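Local coordinates for putative hemin storage protein (Bordetella bronchiseptica, PDB 6AU1) that cleaves deacetylated poly-beta-1,6-N-acetylglucosamine of bacterial biofilms through its glycoside hydrolase domain, the part held in this chain, at residues P132-E146 against Y208-V220. Residues are numbered along the deposited sequence; the frame is centred on the assembly and turned at random.
Sequences PFHPDAHRVISEIYE and YLIDFTMHLRHIV
Ser142 and Leu216 mark a close approach of helices 135-146 and 208-220, whose axes come within 9.0 Å at a crossing angle of -37° and draw together toward their C-terminal ends. His215 NE2 donates to Ser142 OG over 2.9 Å, and the hydroxyl lies in the imidazole plane. Ser142 OG in turn donates to His138 O at 2.7 Å; with OG anti to its own carbonyl carbon (chi1 -64°), it curls back over the preceding turn, which lets the hydroxyl accept from the partner helix while donating within its own. His138 CE1 sits over a face of His215, while Phe212 CE1 lies over a face of the His138 ring, the two rings oblique to each other, with Phe212 CD1 3.4 Å from His138 NE2. Strand 156-159 lies between the two helices in the chain and pairs in parallel with 89-94, before the first, and 230-235, after the second, consistent with the outer helical layer of a TIM barrel; its Phe159 touches both Tyr145 and Leu216. Leu216 CD1 makes a CH-pi contact over the Tyr145 ring, 3.9 Å from its centroid, and Val220 CG2 meets that ring's edge; Tyr145 OH is hydrogen-bonded to Pro95 O. At the other end, Phe133 and Tyr208 form an offset stack, centroids 4.1 Å apart and planes at 15°, while Tyr208 OH donates to Pro132 O at 2.9 Å from above the carbonyl plane. Pro132 CB covers one face of Phe212.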
ATOM      1  N   PRO A 132      14.053   7.748  -3.991  1.00 16.90           N
ATOM      2  CA  PRO A 132      14.575   7.541  -2.636  1.00 18.74           C
ATOM      3  C   PRO A 132      16.106   7.513  -2.611  1.00 19.69           C
ATOM      4  O   PRO A 132      16.691   7.415  -1.537  1.00 21.47           O
ATOM      5  CB  PRO A 132      13.987   6.183  -2.237  1.00 16.22           C
ATOM      6  CG  PRO A 132      13.876   5.451  -3.548  1.00 15.81           C
ATOM      7  CD  PRO A 132      13.498   6.509  -4.569  1.00 17.27           C
ATOM      8  N   PHE A 133      16.736   7.604  -3.783  1.00 15.08           N
ATOM      9  CA  PHE A 133      18.191   7.720  -3.869  1.00 14.64           C
ATOM     10  C   PHE A 133      18.686   9.167  -3.735  1.00 18.19           C
ATOM     11  O   PHE A 133      19.877   9.399  -3.520  1.00 18.61           O
ATOM     12  CB  PHE A 133      18.685   7.124  -5.198  1.00 15.22           C
ATOM     13  CG  PHE A 133      18.337   5.671  -5.368  1.00 17.46           C
ATOM     14  CD1 PHE A 133      19.154   4.682  -4.829  1.00 18.21           C
ATOM     15  CD2 PHE A 133      17.191   5.292  -6.047  1.00 17.63           C
ATOM     16  CE1 PHE A 133      18.839   3.336  -4.974  1.00 17.30           C
ATOM     17  CE2 PHE A 133      16.868   3.952  -6.198  1.00 19.70           C
ATOM     18  CZ  PHE A 133      17.692   2.974  -5.657  1.00 16.09           C
ATOM     19  N   HIS A 134      17.782  10.136  -3.870  1.00 17.79           N
ATOM     20  CA  HIS A 134      18.150  11.546  -3.748  1.00 18.66           C
ATOM     21  C   HIS A 134      18.025  11.992  -2.291  1.00 18.64           C
ATOM     22  O   HIS A 134      16.974  11.822  -1.680  1.00 19.30           O
ATOM     23  CB  HIS A 134      17.265  12.419  -4.638  1.00 18.17           C
ATOM     24  CG  HIS A 134      17.818  13.791  -4.870  1.00 21.04           C
ATOM     25  ND1 HIS A 134      17.838  14.763  -3.892  1.00 22.81           N
ATOM     26  CD2 HIS A 134      18.381  14.350  -5.969  1.00 21.45           C
ATOM     27  CE1 HIS A 134      18.389  15.861  -4.379  1.00 28.03           C
ATOM     28  NE2 HIS A 134      18.729  15.636  -5.636  1.00 19.87           N
ATOM     29  N   PRO A 135      19.108  12.545  -1.725  1.00 16.82           N
ATOM     30  CA  PRO A 135      19.108  12.923  -0.306  1.00 17.31           C
ATOM     31  C   PRO A 135      18.015  13.924   0.075  1.00 20.73           C
ATOM     32  O   PRO A 135      17.514  13.843   1.200  1.00 20.97           O
ATOM     33  CB  PRO A 135      20.500  13.537  -0.100  1.00 24.76           C
ATOM     34  CG  PRO A 135      21.024  13.815  -1.479  1.00 30.53           C
ATOM     35  CD  PRO A 135      20.415  12.779  -2.360  1.00 23.81           C
ATOM     36  N   ASP A 136      17.642  14.838  -0.821  1.00 19.85           N
ATOM     37  CA  ASP A 136      16.597  15.811  -0.475  1.00 20.04           C
ATOM     38  C   ASP A 136      15.208  15.167  -0.503  1.00 16.50           C
ATOM     39  O   ASP A 136      14.366  15.461   0.349  1.00 18.54           O
ATOM     40  CB  ASP A 136      16.636  17.017  -1.408  1.00 25.66           C
ATOM     41  CG  ASP A 136      17.908  17.829  -1.256  1.00 30.30           C
ATOM     42  OD1 ASP A 136      18.410  17.951  -0.118  1.00 35.14           O
ATOM     43  OD2 ASP A 136      18.404  18.334  -2.277  1.00 30.91           O
ATOM     44  N   ALA A 137      14.966  14.283  -1.464  1.00 18.73           N
ATOM     45  CA  ALA A 137      13.707  13.537  -1.489  1.00 18.95           C
ATOM     46  C   ALA A 137      13.604  12.605  -0.281  1.00 18.00           C
ATOM     47  O   ALA A 137      12.551  12.484   0.338  1.00 17.25           O
ATOM     48  CB  ALA A 137      13.576  12.735  -2.789  1.00 17.50           C
ATOM     49  N   HIS A 138      14.709  11.933   0.031  1.00 16.87           N
ATOM     50  CA  HIS A 138      14.780  11.036   1.187  1.00 19.23           C
ATOM     51  C   HIS A 138      14.376  11.776   2.469  1.00 16.70           C
ATOM     52  O   HIS A 138      13.554  11.287   3.266  1.00 19.91           O
ATOM     53  CB  HIS A 138      16.200  10.476   1.288  1.00 20.61           C
ATOM     54  CG  HIS A 138      16.355   9.316   2.218  1.00 20.05           C
ATOM     55  ND1 HIS A 138      16.425   9.462   3.588  1.00 21.22           N
ATOM     56  CD2 HIS A 138      16.524   7.996   1.969  1.00 21.33           C
ATOM     57  CE1 HIS A 138      16.594   8.274   4.144  1.00 19.82           C
ATOM     58  NE2 HIS A 138      16.672   7.370   3.183  1.00 18.52           N
ATOM     59  N   ARG A 139      14.930  12.971   2.652  1.00 17.13           N
ATOM     60  CA  ARG A 139      14.654  13.752   3.853  1.00 18.68           C
ATOM     61  C   ARG A 139      13.214  14.252   3.877  1.00 19.86           C
ATOM     62  O   ARG A 139      12.560  14.220   4.919  1.00 20.05           O
ATOM     63  CB  ARG A 139      15.606  14.947   3.964  1.00 19.83           C
ATOM     64  CG  ARG A 139      15.428  15.740   5.262  1.00 22.75           C
ATOM     65  CD  ARG A 139      16.360  16.945   5.305  1.00 34.54           C
ATOM     66  NE  ARG A 139      15.968  17.963   4.332  1.00 49.17           N
ATOM     67  CZ  ARG A 139      16.575  18.168   3.167  1.00 56.15           C
ATOM     68  NH1 ARG A 139      17.625  17.431   2.820  1.00 53.36           N
ATOM     69  NH2 ARG A 139      16.135  19.117   2.350  1.00 59.46           N
ATOM     70  N   VAL A 140      12.725  14.726   2.733  1.00 18.38           N
ATOM     71  CA  VAL A 140      11.377  15.285   2.681  1.00 17.37           C
ATOM     72  C   VAL A 140      10.343  14.196   2.992  1.00 16.39           C
ATOM     73  O   VAL A 140       9.433  14.423   3.796  1.00 16.10           O
ATOM     74  CB  VAL A 140      11.080  15.942   1.312  1.00 18.19           C
ATOM     75  CG1 VAL A 140       9.575  16.176   1.137  1.00 19.06           C
ATOM     76  CG2 VAL A 140      11.851  17.248   1.187  1.00 18.56           C
ATOM     77  N   ILE A 141      10.501  13.013   2.403  1.00 13.72           N
ATOM     78  CA  ILE A 141       9.590  11.908   2.707  1.00 15.78           C
ATOM     79  C   ILE A 141       9.671  11.556   4.193  1.00 16.72           C
ATOM     80  O   ILE A 141       8.657  11.338   4.858  1.00 14.62           O
ATOM     81  CB  ILE A 141       9.899  10.661   1.855  1.00 14.36           C
ATOM     82  CG1 ILE A 141       9.639  10.968   0.376  1.00 15.59           C
ATOM     83  CG2 ILE A 141       9.038   9.488   2.296  1.00 14.65           C
ATOM     84  CD1 ILE A 141      10.222   9.904  -0.575  1.00 15.50           C
ATOM     85  N   SER A 142      10.891  11.497   4.706  1.00 14.33           N
ATOM     86  CA  SER A 142      11.099  11.215   6.126  1.00 15.11           C
ATOM     87  C   SER A 142      10.353  12.207   7.016  1.00 19.38           C
ATOM     88  O   SER A 142       9.776  11.832   8.046  1.00 18.59           O
ATOM     89  CB  SER A 142      12.592  11.232   6.440  1.00 16.18           C
ATOM     90  OG  SER A 142      13.246  10.181   5.735  1.00 17.19           O
ATOM     91  N   GLU A 143      10.359  13.473   6.614  1.00 15.50           N
ATOM     92  CA  GLU A 143       9.735  14.516   7.419  1.00 17.09           C
ATOM     93  C   GLU A 143       8.215  14.455   7.328  1.00 16.70           C
ATOM     94  O   GLU A 143       7.512  14.770   8.293  1.00 16.66           O
ATOM     95  CB  GLU A 143      10.261  15.888   6.998  1.00 18.17           C
ATOM     96  CG  GLU A 143      11.695  16.127   7.508  1.00 19.11           C
ATOM     97  CD  GLU A 143      12.325  17.392   6.973  1.00 26.54           C
ATOM     98  OE1 GLU A 143      11.692  18.072   6.145  1.00 29.64           O
ATOM     99  OE2 GLU A 143      13.466  17.702   7.380  1.00 23.74           O
ATOM    100  N   ILE A 144       7.706  14.038   6.176  1.00 14.47           N
ATOM    101  CA  ILE A 144       6.265  13.849   6.035  1.00 14.25           C
ATOM    102  C   ILE A 144       5.791  12.733   6.976  1.00 16.61           C
ATOM    103  O   ILE A 144       4.763  12.874   7.647  1.00 15.07           O
ATOM    104  CB  ILE A 144       5.883  13.545   4.560  1.00 14.35           C
ATOM    105  CG1 ILE A 144       6.140  14.793   3.701  1.00 13.90           C
ATOM    106  CG2 ILE A 144       4.410  13.123   4.446  1.00 16.20           C
ATOM    107  CD1 ILE A 144       6.034  14.533   2.192  1.00 14.95           C
ATOM    108  N   TYR A 145       6.553  11.643   7.045  1.00 15.26           N
ATOM    109  CA  TYR A 145       6.229  10.556   7.970  1.00 13.90           C
ATOM    110  C   TYR A 145       6.349  11.013   9.420  1.00 16.24           C
ATOM    111  O   TYR A 145       5.529  10.631  10.261  1.00 17.53           O
ATOM    112  CB  TYR A 145       7.125   9.338   7.708  1.00 15.36           C
ATOM    113  CG  TYR A 145       6.550   8.389   6.671  1.00 15.62           C
ATOM    114  CD1 TYR A 145       6.625   8.676   5.311  1.00 15.39           C
ATOM    115  CD2 TYR A 145       5.939   7.204   7.055  1.00 15.43           C
ATOM    116  CE1 TYR A 145       6.091   7.795   4.356  1.00 13.35           C
ATOM    117  CE2 TYR A 145       5.400   6.330   6.122  1.00 17.69           C
ATOM    118  CZ  TYR A 145       5.474   6.625   4.780  1.00 16.06           C
ATOM    119  OH  TYR A 145       4.931   5.731   3.873  1.00 15.43           O
ATOM    120  N   GLU A 146       7.352  11.838   9.718  1.00 16.09           N
ATOM    121  CA  GLU A 146       7.500  12.371  11.070  1.00 17.35           C
ATOM    122  C   GLU A 146       6.280  13.210  11.444  1.00 17.68           C
ATOM    123  O   GLU A 146       5.750  13.106  12.559  1.00 17.99           O
ATOM    124  CB  GLU A 146       8.772  13.209  11.188  1.00 17.61           C
ATOM    125  CG  GLU A 146       8.965  13.857  12.548  1.00 25.08           C
ATOM    126  CD  GLU A 146      10.293  14.604  12.662  1.00 34.35           C
ATOM    127  OE1 GLU A 146      10.847  15.015  11.628  1.00 31.20           O
ATOM    128  OE2 GLU A 146      10.791  14.775  13.786  1.00 48.34           O
ATOM    129  N   TYR A 208      16.760  -2.109  -1.201  1.00 17.79           N
ATOM    130  CA  TYR A 208      16.872  -0.672  -0.959  1.00 17.40           C
ATOM    131  C   TYR A 208      15.519  -0.069  -0.560  1.00 16.74           C
ATOM    132  O   TYR A 208      15.435   0.703   0.409  1.00 16.33           O
ATOM    133  CB  TYR A 208      17.427   0.055  -2.189  1.00 15.82           C
ATOM    134  CG  TYR A 208      17.780   1.500  -1.912  1.00 15.82           C
ATOM    135  CD1 TYR A 208      19.037   1.848  -1.438  1.00 15.87           C
ATOM    136  CD2 TYR A 208      16.843   2.516  -2.108  1.00 18.55           C
ATOM    137  CE1 TYR A 208      19.365   3.160  -1.182  1.00 21.81           C
ATOM    138  CE2 TYR A 208      17.158   3.829  -1.849  1.00 19.04           C
ATOM    139  CZ  TYR A 208      18.419   4.150  -1.385  1.00 24.51           C
ATOM    140  OH  TYR A 208      18.749   5.464  -1.126  1.00 23.58           O
ATOM    141  N   LEU A 209      14.467  -0.404  -1.307  1.00 16.35           N
ATOM    142  CA  LEU A 209      13.126   0.095  -0.972  1.00 13.53           C
ATOM    143  C   LEU A 209      12.679  -0.414   0.388  1.00 16.44           C
ATOM    144  O   LEU A 209      12.084   0.333   1.174  1.00 15.81           O
ATOM    145  CB  LEU A 209      12.101  -0.306  -2.040  1.00 14.99           C
ATOM    146  CG  LEU A 209      12.262   0.379  -3.399  1.00 17.11           C
ATOM    147  CD1 LEU A 209      11.223  -0.175  -4.397  1.00 16.00           C
ATOM    148  CD2 LEU A 209      12.138   1.903  -3.258  1.00 17.30           C
ATOM    149  N   ILE A 210      12.958  -1.686   0.679  1.00 14.29           N
ATOM    150  CA  ILE A 210      12.588  -2.221   1.987  1.00 15.98           C
ATOM    151  C   ILE A 210      13.315  -1.476   3.107  1.00 21.40           C
ATOM    152  O   ILE A 210      12.699  -1.092   4.109  1.00 18.16           O
ATOM    153  CB  ILE A 210      12.883  -3.720   2.090  1.00 14.47           C
ATOM    154  CG1 ILE A 210      11.935  -4.506   1.172  1.00 14.83           C
ATOM    155  CG2 ILE A 210      12.758  -4.193   3.539  1.00 19.25           C
ATOM    156  CD1 ILE A 210      12.300  -6.007   1.010  1.00 16.81           C
ATOM    157  N   ASP A 211      14.619  -1.266   2.930  1.00 19.16           N
ATOM    158  CA  ASP A 211      15.412  -0.568   3.936  1.00 20.33           C
ATOM    159  C   ASP A 211      14.879   0.843   4.138  1.00 19.27           C
ATOM    160  O   ASP A 211      14.841   1.340   5.271  1.00 17.66           O
ATOM    161  CB  ASP A 211      16.891  -0.534   3.544  1.00 22.54           C
ATOM    162  CG  ASP A 211      17.566  -1.874   3.728  1.00 31.14           C
ATOM    163  OD1 ASP A 211      16.975  -2.746   4.408  1.00 29.12           O
ATOM    164  OD2 ASP A 211      18.687  -2.056   3.201  1.00 30.48           O
ATOM    165  N   PHE A 212      14.458   1.480   3.046  1.00 14.41           N
ATOM    166  CA  PHE A 212      13.888   2.823   3.138  1.00 12.81           C
ATOM    167  C   PHE A 212      12.624   2.791   3.985  1.00 18.59           C
ATOM    168  O   PHE A 212      12.437   3.654   4.860  1.00 16.87           O
ATOM    169  CB  PHE A 212      13.587   3.396   1.749  1.00 13.17           C
ATOM    170  CG  PHE A 212      13.036   4.795   1.778  1.00 15.42           C
ATOM    171  CD1 PHE A 212      13.701   5.805   2.461  1.00 16.33           C
ATOM    172  CD2 PHE A 212      11.851   5.098   1.122  1.00 15.44           C
ATOM    173  CE1 PHE A 212      13.190   7.101   2.483  1.00 15.50           C
ATOM    174  CE2 PHE A 212      11.331   6.388   1.133  1.00 18.25           C
ATOM    175  CZ  PHE A 212      12.002   7.393   1.813  1.00 16.96           C
ATOM    176  N   THR A 213      11.761   1.799   3.754  1.00 14.57           N
ATOM    177  CA  THR A 213      10.549   1.714   4.577  1.00 15.22           C
ATOM    178  C   THR A 213      10.891   1.399   6.030  1.00 17.05           C
ATOM    179  O   THR A 213      10.161   1.799   6.925  1.00 16.46           O
ATOM    180  CB  THR A 213       9.527   0.674   4.061  1.00 13.68           C
ATOM    181  OG1 THR A 213      10.070  -0.651   4.140  1.00 16.10           O
ATOM    182  CG2 THR A 213       9.084   1.012   2.622  1.00 14.34           C
ATOM    183  N   MET A 214      11.999   0.704   6.281  1.00 17.84           N
ATOM    184  CA  MET A 214      12.392   0.441   7.673  1.00 18.51           C
ATOM    185  C   MET A 214      12.874   1.727   8.344  1.00 20.85           C
ATOM    186  O   MET A 214      12.692   1.905   9.544  1.00 19.58           O
ATOM    187  CB  MET A 214      13.476  -0.628   7.747  1.00 21.81           C
ATOM    188  CG  MET A 214      13.020  -2.015   7.296  1.00 23.37           C
ATOM    189  SD  MET A 214      11.680  -2.678   8.320  1.00 27.63           S
ATOM    190  CE  MET A 214      10.277  -2.393   7.247  1.00 26.03           C
ATOM    191  N   HIS A 215      13.496   2.611   7.563  1.00 19.22           N
ATOM    192  CA  HIS A 215      13.877   3.945   8.039  1.00 20.01           C
ATOM    193  C   HIS A 215      12.632   4.741   8.436  1.00 17.58           C
ATOM    194  O   HIS A 215      12.597   5.349   9.508  1.00 18.13           O
ATOM    195  CB  HIS A 215      14.681   4.685   6.956  1.00 18.40           C
ATOM    196  CG  HIS A 215      14.908   6.145   7.235  1.00 19.95           C
ATOM    197  ND1 HIS A 215      15.807   6.597   8.176  1.00 23.03           N
ATOM    198  CD2 HIS A 215      14.374   7.254   6.664  1.00 18.21           C
ATOM    199  CE1 HIS A 215      15.804   7.919   8.187  1.00 25.47           C
ATOM    200  NE2 HIS A 215      14.947   8.342   7.275  1.00 22.91           N
ATOM    201  N   LEU A 216      11.615   4.717   7.576  1.00 17.94           N
ATOM    202  CA  LEU A 216      10.349   5.412   7.849  1.00 16.34           C
ATOM    203  C   LEU A 216       9.666   4.831   9.083  1.00 16.57           C
ATOM    204  O   LEU A 216       9.146   5.566   9.927  1.00 18.17           O
ATOM    205  CB  LEU A 216       9.415   5.330   6.639  1.00 15.76           C
ATOM    206  CG  LEU A 216       9.993   5.962   5.365  1.00 15.65           C
ATOM    207  CD1 LEU A 216       9.083   5.709   4.178  1.00 14.07           C
ATOM    208  CD2 LEU A 216      10.225   7.469   5.583  1.00 15.21           C
ATOM    209  N   ARG A 217       9.663   3.507   9.187  1.00 15.61           N
ATOM    210  CA  ARG A 217       9.147   2.861  10.394  1.00 17.78           C
ATOM    211  C   ARG A 217       9.827   3.381  11.656  1.00 23.22           C
ATOM    212  O   ARG A 217       9.166   3.665  12.665  1.00 23.39           O
ATOM    213  CB  ARG A 217       9.335   1.348  10.306  1.00 18.49           C
ATOM    214  CG  ARG A 217       8.895   0.620  11.567  1.00 23.07           C
ATOM    215  CD  ARG A 217       9.451  -0.782  11.595  1.00 33.39           C
ATOM    216  NE  ARG A 217       8.602  -1.641  12.408  1.00 47.77           N
ATOM    217  CZ  ARG A 217       8.798  -2.942  12.576  1.00 55.91           C
ATOM    218  NH1 ARG A 217       9.830  -3.537  11.990  1.00 61.38           N
ATOM    219  NH2 ARG A 217       7.958  -3.644  13.327  1.00 51.78           N
ATOM    220  N   HIS A 218      11.150   3.496  11.597  1.00 20.85           N
ATOM    221  CA  HIS A 218      11.935   3.911  12.759  1.00 22.15           C
ATOM    222  C   HIS A 218      11.554   5.335  13.170  1.00 23.44           C
ATOM    223  O   HIS A 218      11.434   5.647  14.358  1.00 23.47           O
ATOM    224  CB  HIS A 218      13.435   3.813  12.457  1.00 24.26           C
ATOM    225  CG  HIS A 218      14.313   4.171  13.618  1.00 35.89           C
ATOM    226  ND1 HIS A 218      15.078   5.316  13.648  1.00 43.79           N
ATOM    227  CD2 HIS A 218      14.537   3.539  14.793  1.00 39.88           C
ATOM    228  CE1 HIS A 218      15.739   5.373  14.792  1.00 42.01           C
ATOM    229  NE2 HIS A 218      15.428   4.305  15.504  1.00 45.35           N
ATOM    230  N   ILE A 219      11.365   6.197  12.179  1.00 22.00           N
ATOM    231  CA  ILE A 219      10.949   7.569  12.448  1.00 22.76           C
ATOM    232  C   ILE A 219       9.598   7.627  13.160  1.00 24.12           C
ATOM    233  O   ILE A 219       9.446   8.302  14.184  1.00 24.46           O
ATOM    234  CB  ILE A 219      10.882   8.376  11.149  1.00 23.00           C
ATOM    235  CG1 ILE A 219      12.298   8.684  10.675  1.00 27.59           C
ATOM    236  CG2 ILE A 219      10.096   9.667  11.354  1.00 23.54           C
ATOM    237  CD1 ILE A 219      12.354   9.191   9.279  1.00 28.85           C
ATOM    238  N   VAL A 220       8.627   6.891  12.634  1.00 20.10           N
ATOM    239  CA  VAL A 220       7.279   6.911  13.198  1.00 20.13           C
ATOM    240  C   VAL A 220       7.241   6.285  14.586  1.00 25.19           C
ATOM    241  O   VAL A 220       6.625   6.832  15.502  1.00 26.53           O
ATOM    242  CB  VAL A 220       6.285   6.191  12.269  1.00 19.25           C
ATOM    243  CG1 VAL A 220       4.914   6.026  12.942  1.00 20.98           C
ATOM    244  CG2 VAL A 220       6.142   6.969  10.975  1.00 18.41           C
TER